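Local coordinates for protein amine Dehydrogenase (Pseudomonas putida, PDB 1JMX) that probably oxidises amines as part of a quinohemoprotein, this heme-bearing subunit binding two heme c groups that probably carry electrons, at residues A[70-81]-A[106-114]; A[96-104]-A[133-144]. All coordinates share one frame; numbering follows the deposited sequence.

Both contacts lie in the heme-binding part of the chain and reach the same heme c, and both are largely buried, contact 1 lying nearer the middle of the chain. Their segments alternate along the sequence, and they meet where Val109 packs on Cys100 and His104. In contact 1 the loop 70-81 packs aliphatic groups on the side of helix 107-110 turned from the heme, and its Glu74 meets Arg113 of 106-114 partly through water, while the heme-facing residues of 106-114 point elsewhere. Contact 2 is more polar: the heme-attachment segment 96-104 meets the loop 133-144 through arginines, glutamines and bound waters, and that loop also faces the two other protein chains of the assembly.

Contact 1. Residues A[70-81]-A[106-114]; sequences LAPSETDGVRYA and GARVALQRR. With HEC (heme c), chain E.
Leu111 sets its CG opposite its carbonyl carbon (chi1 -77°), which carries its branches into the loop 70-81; CD2 lies 3.6 Å from Val78 CG2, and CD1 rests on the methyl of Ala81. The other branch of Val78, CG1, is turned to the helix and meets Ala110 CB at 4.0 Å. Ala107 CB fits against Ala81 and the phenol end of Tyr80, 3.4 Å from Tyr80 OH, a hydroxyl hydrogen-bonded to Glu90.

Arg113 bends at its second torsion (chi2 -59°), folding the guanidinium back so that NH1 donates to Ala110 O (2.7 Å) and Gln112 O. One face of this group receives Glu74 CB, whereas Leu70 CD2 packs on the Arg113 CG methylene at 3.6 Å. The salt bridge between Glu74 OE2 and Arg113 NE is long, 3.9 Å, with the oxygen well out of the guanidinium plane; a water closes the gap, donating to Glu74 OE2 and accepting from Arg113 NE at 2.9 Å. Glu74 OE2 also bonds Ser164, and OE1 pairs with Arg31. From the far side of the helix, Arg108 NH1 donates to heme O1D (2.9 Å). The loop thus backs, across the helix, the wall of a heme c pocket in a cytochrome c-like domain.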
loop_
_atom_site.group_PDB
_atom_site.type_symbol
_atom_site.label_atom_id
_atom_site.label_comp_id
_atom_site.label_asym_id
_atom_site.label_seq_id
_atom_site.Cartn_x
_atom_site.Cartn_y
_atom_site.Cartn_z
ATOM N N LEU A 70 15.819 19.768 -6.211
ATOM C CA LEU A 70 15.244 20.572 -5.145
ATOM C C LEU A 70 16.365 21.185 -4.316
ATOM O O LEU A 70 17.435 20.604 -4.178
ATOM C CB LEU A 70 14.380 19.705 -4.222
ATOM C CG LEU A 70 13.246 18.845 -4.770
ATOM C CD1 LEU A 70 12.502 18.219 -3.605
ATOM C CD2 LEU A 70 12.300 19.679 -5.595
ATOM N N ALA A 71 16.128 22.378 -3.792
ATOM C CA ALA A 71 17.104 23.007 -2.924
ATOM C C ALA A 71 17.076 22.187 -1.622
ATOM O O ALA A 71 16.106 21.477 -1.349
ATOM C CB ALA A 71 16.713 24.451 -2.658
ATOM N N PRO A 72 18.156 22.234 -0.828
ATOM C CA PRO A 72 18.180 21.474 0.421
ATOM C C PRO A 72 16.967 21.745 1.311
ATOM O O PRO A 72 16.317 20.815 1.772
ATOM C CB PRO A 72 19.482 21.939 1.066
ATOM C CG PRO A 72 20.356 22.166 -0.119
ATOM C CD PRO A 72 19.442 22.918 -1.043
ATOM N N SER A 73 16.631 23.018 1.489
ATOM C CA SER A 73 15.504 23.406 2.324
ATOM C C SER A 73 14.145 22.949 1.796
ATOM O O SER A 73 13.158 22.990 2.519
ATOM C CB SER A 73 15.506 24.916 2.553
ATOM O OG SER A 73 15.341 25.620 1.342
ATOM N N GLU A 74 14.089 22.528 0.537
ATOM C CA GLU A 74 12.835 22.049 -0.032
ATOM C C GLU A 74 12.617 20.575 0.301
ATOM O O GLU A 74 11.565 20.017 0.000
ATOM C CB GLU A 74 12.794 22.283 -1.543
ATOM C CG GLU A 74 12.800 23.760 -1.942
ATOM C CD GLU A 74 12.750 23.960 -3.445
ATOM O OE1 GLU A 74 13.456 23.242 -4.176
ATOM O OE2 GLU A 74 11.998 24.834 -3.898
ATOM N N THR A 75 13.633 19.943 0.892
ATOM C CA THR A 75 13.538 18.544 1.311
ATOM C C THR A 75 13.389 18.445 2.839
ATOM O O THR A 75 13.160 17.363 3.371
ATOM C CB THR A 75 14.771 17.699 0.889
ATOM O OG1 THR A 75 15.950 18.194 1.540
ATOM C CG2 THR A 75 14.955 17.727 -0.617
ATOM N N ASP A 76 13.543 19.574 3.529
ATOM C CA ASP A 76 13.427 19.631 4.988
ATOM C C ASP A 76 12.162 18.982 5.532
ATOM O O ASP A 76 11.047 19.390 5.201
ATOM C CB ASP A 76 13.468 21.080 5.480
ATOM C CG ASP A 76 14.875 21.657 5.524
ATOM O OD1 ASP A 76 15.850 20.942 5.185
ATOM O OD2 ASP A 76 15.000 22.841 5.910
ATOM N N GLY A 77 12.347 17.970 6.375
ATOM C CA GLY A 77 11.216 17.283 6.975
ATOM C C GLY A 77 10.661 16.080 6.232
ATOM O O GLY A 77 9.842 15.348 6.785
ATOM N N VAL A 78 11.076 15.878 4.985
ATOM C CA VAL A 78 10.592 14.737 4.210
ATOM C C VAL A 78 11.730 13.857 3.676
ATOM O O VAL A 78 11.519 13.019 2.796
ATOM C CB VAL A 78 9.610 15.165 3.056
ATOM C CG1 VAL A 78 8.255 15.540 3.630
ATOM C CG2 VAL A 78 10.162 16.334 2.263
ATOM N N ARG A 79 12.919 14.000 4.263
ATOM C CA ARG A 79 14.067 13.216 3.836
ATOM C C ARG A 79 13.977 11.735 4.221
ATOM O O ARG A 79 14.676 10.904 3.649
ATOM C CB ARG A 79 15.370 13.844 4.345
ATOM C CG ARG A 79 15.637 15.244 3.784
ATOM C CD ARG A 79 17.072 15.699 4.039
ATOM N NE ARG A 79 18.041 14.801 3.416
ATOM C CZ ARG A 79 18.398 14.855 2.136
ATOM N NH1 ARG A 79 17.884 15.777 1.337
ATOM N NH2 ARG A 79 19.212 13.940 1.633
ATOM N N TYR A 80 13.094 11.410 5.163
ATOM C CA TYR A 80 12.899 10.030 5.607
ATOM C C TYR A 80 12.472 9.102 4.475
ATOM O O TYR A 80 12.708 7.897 4.536
ATOM C CB TYR A 80 11.869 9.951 6.742
ATOM C CG TYR A 80 10.495 10.502 6.408
ATOM C CD1 TYR A 80 10.159 11.815 6.730
ATOM C CD2 TYR A 80 9.533 9.717 5.762
ATOM C CE1 TYR A 80 8.909 12.342 6.419
ATOM C CE2 TYR A 80 8.267 10.235 5.443
ATOM C CZ TYR A 80 7.970 11.550 5.774
ATOM O OH TYR A 80 6.749 12.094 5.460
ATOM N N ALA A 81 11.833 9.668 3.451
ATOM C CA ALA A 81 11.370 8.895 2.291
ATOM C C ALA A 81 12.551 8.369 1.474
ATOM O O ALA A 81 12.574 7.197 1.096
ATOM C CB ALA A 81 10.440 9.744 1.416
ATOM N N GLY A 106 2.797 10.723 1.690
ATOM C CA GLY A 106 2.560 12.107 1.341
ATOM C C GLY A 106 3.899 12.770 1.057
ATOM O O GLY A 106 3.943 13.846 0.471
ATOM N N ALA A 107 4.990 12.132 1.488
ATOM C CA ALA A 107 6.344 12.644 1.272
ATOM C C ALA A 107 6.730 12.582 -0.203
ATOM O O ALA A 107 7.508 13.403 -0.672
ATOM C CB ALA A 107 7.348 11.873 2.105
ATOM N N ARG A 108 6.193 11.593 -0.918
ATOM C CA ARG A 108 6.447 11.415 -2.349
ATOM C C ARG A 108 5.937 12.647 -3.106
ATOM O O ARG A 108 6.500 13.052 -4.118
ATOM C CB ARG A 108 5.739 10.153 -2.852
ATOM C CG ARG A 108 5.898 9.894 -4.337
ATOM C CD ARG A 108 5.059 8.725 -4.814
ATOM N NE ARG A 108 5.559 7.444 -4.333
ATOM C CZ ARG A 108 5.114 6.263 -4.748
ATOM N NH1 ARG A 108 4.157 6.194 -5.657
ATOM N NH2 ARG A 108 5.611 5.148 -4.242
ATOM N N VAL A 109 4.882 13.249 -2.574
ATOM C CA VAL A 109 4.267 14.437 -3.141
ATOM C C VAL A 109 5.106 15.673 -2.801
ATOM O O VAL A 109 5.422 16.474 -3.677
ATOM C CB VAL A 109 2.842 14.625 -2.569
ATOM C CG1 VAL A 109 2.202 15.886 -3.114
ATOM C CG2 VAL A 109 1.989 13.411 -2.875
ATOM N N ALA A 110 5.464 15.807 -1.523
ATOM C CA ALA A 110 6.250 16.936 -1.024
ATOM C C ALA A 110 7.684 16.991 -1.552
ATOM O O ALA A 110 8.340 18.024 -1.461
ATOM C CB ALA A 110 6.245 16.941 0.494
ATOM N N LEU A 111 8.169 15.884 -2.107
ATOM C CA LEU A 111 9.518 15.840 -2.659
ATOM C C LEU A 111 9.542 16.228 -4.138
ATOM O O LEU A 111 10.464 15.878 -4.876
ATOM C CB LEU A 111 10.160 14.467 -2.434
ATOM C CG LEU A 111 10.654 14.236 -1.006
ATOM C CD1 LEU A 111 10.992 12.780 -0.793
ATOM C CD2 LEU A 111 11.856 15.126 -0.720
ATOM N N GLN A 112 8.510 16.957 -4.558
ATOM C CA GLN A 112 8.384 17.439 -5.930
ATOM C C GLN A 112 7.882 18.883 -5.956
ATOM O O GLN A 112 7.194 19.334 -5.045
ATOM C CB GLN A 112 7.448 16.540 -6.752
ATOM C CG GLN A 112 7.974 15.129 -6.979
ATOM C CD GLN A 112 7.330 14.441 -8.164
ATOM O OE1 GLN A 112 6.758 15.091 -9.036
ATOM N NE2 GLN A 112 7.439 13.121 -8.213
ATOM N N ARG A 113 8.283 19.612 -6.989
ATOM C CA ARG A 113 7.883 21.000 -7.178
ATOM C C ARG A 113 7.323 21.129 -8.601
ATOM O O ARG A 113 7.980 20.753 -9.570
ATOM C CB ARG A 113 9.085 21.927 -6.966
ATOM C CG ARG A 113 9.566 22.014 -5.521
ATOM C CD ARG A 113 8.451 22.520 -4.631
ATOM N NE ARG A 113 8.843 22.678 -3.234
ATOM C CZ ARG A 113 8.923 21.684 -2.351
ATOM N NH1 ARG A 113 8.651 20.434 -2.716
ATOM N NH2 ARG A 113 9.234 21.944 -1.087
ATOM N N ARG A 114 6.094 21.617 -8.723
ATOM C CA ARG A 114 5.447 21.742 -10.032
ATOM C C ARG A 114 4.483 22.912 -10.114
ATOM O O ARG A 114 3.955 23.360 -9.097
ATOM C CB ARG A 114 4.596 20.501 -10.325
ATOM C CG ARG A 114 5.270 19.162 -10.239
ATOM C CD ARG A 114 4.218 18.092 -10.367
ATOM N NE ARG A 114 4.778 16.754 -10.417
ATOM C CZ ARG A 114 4.342 15.796 -11.223
ATOM N NH1 ARG A 114 3.340 16.029 -12.058
ATOM N NH2 ARG A 114 4.881 14.591 -11.163
HETATM FE FE HEC E . 0.100 9.178 -6.542
HETATM C CHA HEC E . 2.802 8.129 -8.204
HETATM C CHB HEC E . 1.335 12.319 -6.612
HETATM C CHC HEC E . -2.707 10.301 -5.017
HETATM C CHD HEC E . -1.141 5.981 -6.518
HETATM N NA HEC E . 1.722 10.028 -7.228
HETATM C C1A HEC E . 2.753 9.447 -7.891
HETATM C C2A HEC E . 3.775 10.395 -8.236
HETATM C C3A HEC E . 3.364 11.573 -7.771
HETATM C C4A HEC E . 2.084 11.346 -7.160
HETATM C CMA HEC E . 4.097 12.899 -7.886
HETATM C CAA HEC E . 5.044 10.083 -8.997
HETATM C CBA HEC E . 4.879 10.803 -10.333
HETATM C CGA HEC E . 5.997 10.647 -11.331
HETATM O O1A HEC E . 6.978 9.967 -11.083
HETATM O O2A HEC E . 5.876 11.216 -12.395
HETATM N NB HEC E . -0.542 10.916 -5.941
HETATM C C1B HEC E . 0.101 12.150 -6.047
HETATM C C2B HEC E . -0.662 13.239 -5.540
HETATM C C3B HEC E . -1.830 12.684 -5.108
HETATM C C4B HEC E . -1.740 11.237 -5.334
HETATM C CMB HEC E . -0.246 14.724 -5.522
HETATM C CAB HEC E . -2.969 13.506 -4.522
HETATM C CBB HEC E . -4.172 13.719 -5.445
HETATM N NC HEC E . -1.552 8.317 -5.881
HETATM C C1C HEC E . -2.616 8.935 -5.261
HETATM C C2C HEC E . -3.639 7.998 -4.900
HETATM C C3C HEC E . -3.213 6.796 -5.296
HETATM C C4C HEC E . -1.913 6.984 -5.931
HETATM C CMC HEC E . -4.951 8.348 -4.193
HETATM C CAC HEC E . -3.941 5.513 -4.964
HETATM C CBC HEC E . -5.013 4.972 -5.890
HETATM N ND HEC E . 0.691 7.428 -7.218
HETATM C C1D HEC E . 0.079 6.194 -7.138
HETATM C C2D HEC E . 0.875 5.157 -7.800
HETATM C C3D HEC E . 1.986 5.831 -8.271
HETATM C C4D HEC E . 1.844 7.180 -7.893
HETATM C CMD HEC E . 0.522 3.678 -7.924
HETATM C CAD HEC E . 3.211 5.359 -9.063
HETATM C CBD HEC E . 3.334 3.900 -9.351
HETATM C CGD HEC E . 4.181 3.225 -8.325
HETATM O O1D HEC E . 4.271 3.743 -7.188
HETATM O O2D HEC E . 4.769 2.166 -8.638
HETATM O O HOH W 1 9.005 19.400 1.312
HETATM O O HOH W 2 9.587 25.479 -3.036
#

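Contact 2. Residues A[96-104]-A[133-144]; sequences LSETCGRCH and LEYQAQARDRDW. With HEC (heme c), chain E.
Arg102, the second X of the CXXCH motif of c-type cytochromes, reaches into the loop 133-144: Cys100 and Cys103 of the motif are thioether-linked to heme CAB and CAC, and His104 NE2 binds the iron, with His126 as the other axial ligand. The Arg102 CB lies beside Gln138 OE1, and from there the chain runs extended as far as NE. Arg102 CD passes Ala137 O at 3.5 Å. NE donates to a water that also takes the indole N-H of Trp144 and gives its own protons to Glu98 O and Gln138 O, so one water joins both segments by four bonds. At the tip, Arg102 NH1 makes a nearly straight bond to Gln136 OE1 (2.8 Å, 171°), in the plane of both the guanidinium and the amide carbonyl although the two groups stand 83° apart. Arg102 NH2 lies 3.1 Å from Leu133 O. Ala137 O sits over one face of the guanidinium and the heme methyl CMC over the opposite one, which holds the flat group between loop and cofactor.

Four residues earlier, within helix 94-100, Glu98 OE1 takes a salt-bridge hydrogen bond from Arg142 NH1 (3.1 Å), approached from above the carboxylate plane. Arg142 also grips Asp141 side-on, NE to OD1 and NH2 to OD2, while Gln138 O lies over the centre of its guanidinium. Other chains flank the loop: Arg140 pairs with Asp196 of the neighbouring amine dehydrogenase chain. Beside the heme, Thr99 turns its methyl to Trp144 while its hydroxyl bonds Gln95 O. That methyl, Thr99 CG2, lies 3.9 Å from Trp144 NE1 and 3.6 Å from heme CBB.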
loop_
_atom_site.group_PDB
_atom_site.type_symbol
_atom_site.label_atom_id
_atom_site.label_comp_id
_atom_site.label_asym_id
_atom_site.label_seq_id
_atom_site.Cartn_x
_atom_site.Cartn_y
_atom_site.Cartn_z
ATOM N N LEU A 96 -4.392 16.614 2.232
ATOM C CA LEU A 96 -3.302 15.988 1.495
ATOM C C LEU A 96 -3.220 14.498 1.824
ATOM O O LEU A 96 -2.912 13.686 0.960
ATOM C CB LEU A 96 -1.969 16.690 1.827
ATOM C CG LEU A 96 -0.694 16.430 1.005
ATOM C CD1 LEU A 96 -0.041 15.101 1.363
ATOM C CD2 LEU A 96 -1.016 16.498 -0.476
ATOM N N SER A 97 -3.493 14.140 3.074
ATOM C CA SER A 97 -3.433 12.735 3.501
ATOM C C SER A 97 -4.490 11.853 2.862
ATOM O O SER A 97 -4.182 10.778 2.371
ATOM C CB SER A 97 -3.563 12.625 5.026
ATOM O OG SER A 97 -2.593 13.430 5.672
ATOM N N GLU A 98 -5.739 12.300 2.898
ATOM C CA GLU A 98 -6.846 11.542 2.330
ATOM C C GLU A 98 -6.798 11.496 0.818
ATOM O O GLU A 98 -7.020 10.454 0.214
ATOM C CB GLU A 98 -8.175 12.144 2.761
ATOM C CG GLU A 98 -8.374 12.111 4.244
ATOM C CD GLU A 98 -9.670 12.745 4.678
ATOM O OE1 GLU A 98 -10.166 13.658 3.976
ATOM O OE2 GLU A 98 -10.180 12.335 5.743
ATOM N N THR A 99 -6.506 12.640 0.218
ATOM C CA THR A 99 -6.448 12.750 -1.224
ATOM C C THR A 99 -5.169 12.177 -1.828
ATOM O O THR A 99 -5.235 11.384 -2.758
ATOM C CB THR A 99 -6.573 14.228 -1.674
ATOM O OG1 THR A 99 -7.577 14.891 -0.894
ATOM C CG2 THR A 99 -6.945 14.313 -3.154
ATOM N N CYS A 100 -4.020 12.533 -1.259
ATOM C CA CYS A 100 -2.720 12.122 -1.803
ATOM C C CYS A 100 -1.801 11.192 -1.034
ATOM O O CYS A 100 -0.789 10.765 -1.578
ATOM C CB CYS A 100 -1.906 13.368 -2.175
ATOM S SG CYS A 100 -2.919 14.492 -3.134
ATOM N N GLY A 101 -2.108 10.904 0.223
ATOM C CA GLY A 101 -1.229 10.033 0.976
ATOM C C GLY A 101 -1.861 8.762 1.487
ATOM O O GLY A 101 -1.314 8.140 2.391
ATOM N N ARG A 102 -2.995 8.363 0.917
ATOM C CA ARG A 102 -3.679 7.153 1.360
ATOM C C ARG A 102 -3.233 5.890 0.622
ATOM O O ARG A 102 -3.564 4.781 1.020
ATOM C CB ARG A 102 -5.197 7.320 1.264
ATOM C CG ARG A 102 -5.723 7.445 -0.140
ATOM C CD ARG A 102 -7.230 7.413 -0.145
ATOM N NE ARG A 102 -7.779 7.580 -1.486
ATOM C CZ ARG A 102 -7.882 6.612 -2.396
ATOM N NH1 ARG A 102 -7.470 5.380 -2.130
ATOM N NH2 ARG A 102 -8.449 6.874 -3.570
ATOM N N CYS A 103 -2.456 6.076 -0.434
ATOM C CA CYS A 103 -1.941 4.976 -1.239
ATOM C C CYS A 103 -0.453 4.872 -0.952
ATOM O O CYS A 103 0.019 3.885 -0.390
ATOM C CB CYS A 103 -2.173 5.296 -2.711
ATOM S SG CYS A 103 -3.802 4.843 -3.275
ATOM N N HIS A 104 0.281 5.878 -1.414
ATOM C CA HIS A 104 1.706 5.979 -1.174
ATOM C C HIS A 104 1.858 7.094 -0.135
ATOM O O HIS A 104 0.871 7.697 0.284
ATOM C CB HIS A 104 2.474 6.306 -2.468
ATOM C CG HIS A 104 1.899 7.442 -3.261
ATOM N ND1 HIS A 104 1.952 8.753 -2.846
ATOM C CD2 HIS A 104 1.260 7.454 -4.454
ATOM C CE1 HIS A 104 1.371 9.526 -3.744
ATOM N NE2 HIS A 104 0.941 8.762 -4.732
ATOM N N LEU A 133 -9.789 4.405 -8.615
ATOM C CA LEU A 133 -9.374 5.395 -7.631
ATOM C C LEU A 133 -10.533 6.085 -6.910
ATOM O O LEU A 133 -10.579 6.096 -5.682
ATOM C CB LEU A 133 -8.458 6.432 -8.291
ATOM C CG LEU A 133 -7.654 7.423 -7.443
ATOM C CD1 LEU A 133 -6.506 7.971 -8.271
ATOM C CD2 LEU A 133 -8.526 8.544 -6.932
ATOM N N GLU A 134 -11.479 6.622 -7.678
ATOM C CA GLU A 134 -12.629 7.339 -7.127
ATOM C C GLU A 134 -13.721 6.480 -6.472
ATOM O O GLU A 134 -14.731 7.002 -6.003
ATOM C CB GLU A 134 -13.238 8.237 -8.208
ATOM C CG GLU A 134 -13.830 7.468 -9.380
ATOM C CD GLU A 134 -14.272 8.366 -10.515
ATOM O OE1 GLU A 134 -14.726 9.501 -10.257
ATOM O OE2 GLU A 134 -14.153 7.935 -11.676
ATOM N N TYR A 135 -13.514 5.168 -6.440
ATOM C CA TYR A 135 -14.470 4.250 -5.829
ATOM C C TYR A 135 -13.910 3.689 -4.531
ATOM O O TYR A 135 -14.606 2.993 -3.805
ATOM C CB TYR A 135 -14.785 3.083 -6.770
ATOM C CG TYR A 135 -15.490 3.478 -8.040
ATOM C CD1 TYR A 135 -16.877 3.398 -8.141
ATOM C CD2 TYR A 135 -14.773 3.925 -9.149
ATOM C CE1 TYR A 135 -17.533 3.749 -9.309
ATOM C CE2 TYR A 135 -15.421 4.284 -10.322
ATOM C CZ TYR A 135 -16.799 4.193 -10.394
ATOM O OH TYR A 135 -17.444 4.545 -11.550
ATOM N N GLN A 136 -12.640 3.984 -4.264
ATOM C CA GLN A 136 -11.952 3.499 -3.075
ATOM C C GLN A 136 -12.288 4.317 -1.833
ATOM O O GLN A 136 -12.907 5.374 -1.934
ATOM C CB GLN A 136 -10.437 3.499 -3.319
ATOM C CG GLN A 136 -9.984 2.548 -4.423
ATOM C CD GLN A 136 -8.547 2.771 -4.851
ATOM O OE1 GLN A 136 -7.822 3.549 -4.248
ATOM N NE2 GLN A 136 -8.136 2.092 -5.907
ATOM N N ALA A 137 -11.891 3.812 -0.664
ATOM C CA ALA A 137 -12.132 4.501 0.604
ATOM C C ALA A 137 -11.513 5.893 0.558
ATOM O O ALA A 137 -10.410 6.068 0.028
ATOM C CB ALA A 137 -11.546 3.704 1.761
ATOM N N GLN A 138 -12.236 6.870 1.105
ATOM C CA GLN A 138 -11.821 8.274 1.138
ATOM C C GLN A 138 -11.869 8.925 -0.243
ATOM O O GLN A 138 -11.210 9.932 -0.498
ATOM C CB GLN A 138 -10.434 8.435 1.766
ATOM C CG GLN A 138 -10.397 8.177 3.270
ATOM C CD GLN A 138 -8.979 8.161 3.820
ATOM O OE1 GLN A 138 -8.140 7.368 3.393
ATOM N NE2 GLN A 138 -8.706 9.041 4.775
ATOM N N ALA A 139 -12.683 8.347 -1.118
ATOM C CA ALA A 139 -12.863 8.840 -2.470
ATOM C C ALA A 139 -14.334 8.686 -2.867
ATOM O O ALA A 139 -14.921 9.613 -3.397
ATOM C CB ALA A 139 -11.967 8.079 -3.428
ATOM N N ARG A 140 -14.924 7.525 -2.566
ATOM C CA ARG A 140 -16.330 7.219 -2.879
ATOM C C ARG A 140 -17.322 8.034 -2.032
ATOM O O ARG A 140 -18.526 8.023 -2.278
ATOM C CB ARG A 140 -16.614 5.722 -2.656
ATOM C CG ARG A 140 -16.774 5.339 -1.178
ATOM C CD ARG A 140 -17.275 3.912 -0.968
ATOM N NE ARG A 140 -16.243 2.940 -1.288
ATOM C CZ ARG A 140 -15.610 2.160 -0.413
ATOM N NH1 ARG A 140 -15.896 2.196 0.876
ATOM N NH2 ARG A 140 -14.608 1.401 -0.834
ATOM N N ASP A 141 -16.811 8.686 -0.996
ATOM C CA ASP A 141 -17.634 9.483 -0.096
ATOM C C ASP A 141 -17.691 10.953 -0.475
ATOM O O ASP A 141 -18.331 11.747 0.209
ATOM C CB ASP A 141 -17.116 9.350 1.340
ATOM C CG ASP A 141 -15.681 9.849 1.511
ATOM O OD1 ASP A 141 -14.913 9.961 0.524
ATOM O OD2 ASP A 141 -15.308 10.119 2.670
ATOM N N ARG A 142 -17.035 11.307 -1.575
ATOM C CA ARG A 142 -16.986 12.691 -2.022
ATOM C C ARG A 142 -16.837 12.774 -3.545
ATOM O O ARG A 142 -16.647 11.759 -4.209
ATOM C CB ARG A 142 -15.792 13.378 -1.354
ATOM C CG ARG A 142 -14.440 12.859 -1.841
ATOM C CD ARG A 142 -13.294 13.230 -0.911
ATOM N NE ARG A 142 -13.313 12.424 0.303
ATOM C CZ ARG A 142 -12.409 12.500 1.273
ATOM N NH1 ARG A 142 -11.400 13.354 1.182
ATOM N NH2 ARG A 142 -12.510 11.707 2.330
ATOM N N ASP A 143 -16.991 13.972 -4.098
ATOM C CA ASP A 143 -16.807 14.174 -5.532
ATOM C C ASP A 143 -15.293 14.331 -5.665
ATOM O O ASP A 143 -14.767 15.444 -5.649
ATOM C CB ASP A 143 -17.515 15.450 -5.996
ATOM C CG ASP A 143 -19.017 15.370 -5.854
ATOM O OD1 ASP A 143 -19.574 14.259 -5.966
ATOM O OD2 ASP A 143 -19.651 16.422 -5.633
ATOM N N TRP A 144 -14.601 13.202 -5.753
ATOM C CA TRP A 144 -13.148 13.185 -5.823
ATOM C C TRP A 144 -12.479 14.058 -6.878
ATOM O O TRP A 144 -11.611 14.861 -6.547
ATOM C CB TRP A 144 -12.632 11.748 -5.928
ATOM C CG TRP A 144 -11.195 11.643 -5.546
ATOM C CD1 TRP A 144 -10.699 11.450 -4.295
ATOM C CD2 TRP A 144 -10.062 11.811 -6.407
ATOM N NE1 TRP A 144 -9.330 11.501 -4.315
ATOM C CE2 TRP A 144 -8.910 11.722 -5.599
ATOM C CE3 TRP A 144 -9.909 12.032 -7.782
ATOM C CZ2 TRP A 144 -7.618 11.848 -6.120
ATOM C CZ3 TRP A 144 -8.625 12.154 -8.300
ATOM C CH2 TRP A 144 -7.496 12.063 -7.470
HETATM FE FE HEC E . 0.100 9.178 -6.542
HETATM C CHA HEC E . 2.802 8.129 -8.204
HETATM C CHB HEC E . 1.335 12.319 -6.612
HETATM C CHC HEC E . -2.707 10.301 -5.017
HETATM C CHD HEC E . -1.141 5.981 -6.518
HETATM N NA HEC E . 1.722 10.028 -7.228
HETATM C C1A HEC E . 2.753 9.447 -7.891
HETATM C C2A HEC E . 3.775 10.395 -8.236
HETATM C C3A HEC E . 3.364 11.573 -7.771
HETATM C C4A HEC E . 2.084 11.346 -7.160
HETATM C CMA HEC E . 4.097 12.899 -7.886
HETATM C CAA HEC E . 5.044 10.083 -8.997
HETATM C CBA HEC E . 4.879 10.803 -10.333
HETATM C CGA HEC E . 5.997 10.647 -11.331
HETATM O O1A HEC E . 6.978 9.967 -11.083
HETATM O O2A HEC E . 5.876 11.216 -12.395
HETATM N NB HEC E . -0.542 10.916 -5.941
HETATM C C1B HEC E . 0.101 12.150 -6.047
HETATM C C2B HEC E . -0.662 13.239 -5.540
HETATM C C3B HEC E . -1.830 12.684 -5.108
HETATM C C4B HEC E . -1.740 11.237 -5.334
HETATM C CMB HEC E . -0.246 14.724 -5.522
HETATM C CAB HEC E . -2.969 13.506 -4.522
HETATM C CBB HEC E . -4.172 13.719 -5.445
HETATM N NC HEC E . -1.552 8.317 -5.881
HETATM C C1C HEC E . -2.616 8.935 -5.261
HETATM C C2C HEC E . -3.639 7.998 -4.900
HETATM C C3C HEC E . -3.213 6.796 -5.296
HETATM C C4C HEC E . -1.913 6.984 -5.931
HETATM C CMC HEC E . -4.951 8.348 -4.193
HETATM C CAC HEC E . -3.941 5.513 -4.964
HETATM C CBC HEC E . -5.013 4.972 -5.890
HETATM N ND HEC E . 0.691 7.428 -7.218
HETATM C C1D HEC E . 0.079 6.194 -7.138
HETATM C C2D HEC E . 0.875 5.157 -7.800
HETATM C C3D HEC E . 1.986 5.831 -8.271
HETATM C C4D HEC E . 1.844 7.180 -7.893
HETATM C CMD HEC E . 0.522 3.678 -7.924
HETATM C CAD HEC E . 3.211 5.359 -9.063
HETATM C CBD HEC E . 3.334 3.900 -9.351
HETATM C CGD HEC E . 4.181 3.225 -8.325
HETATM O O1D HEC E . 4.271 3.743 -7.188
HETATM O O2D HEC E . 4.769 2.166 -8.638
HETATM O O HOH W 3 -5.839 9.090 4.593
HETATM O O HOH W 4 -8.772 10.251 -1.708
HETATM O O HOH W 5 -10.016 14.805 -1.262
#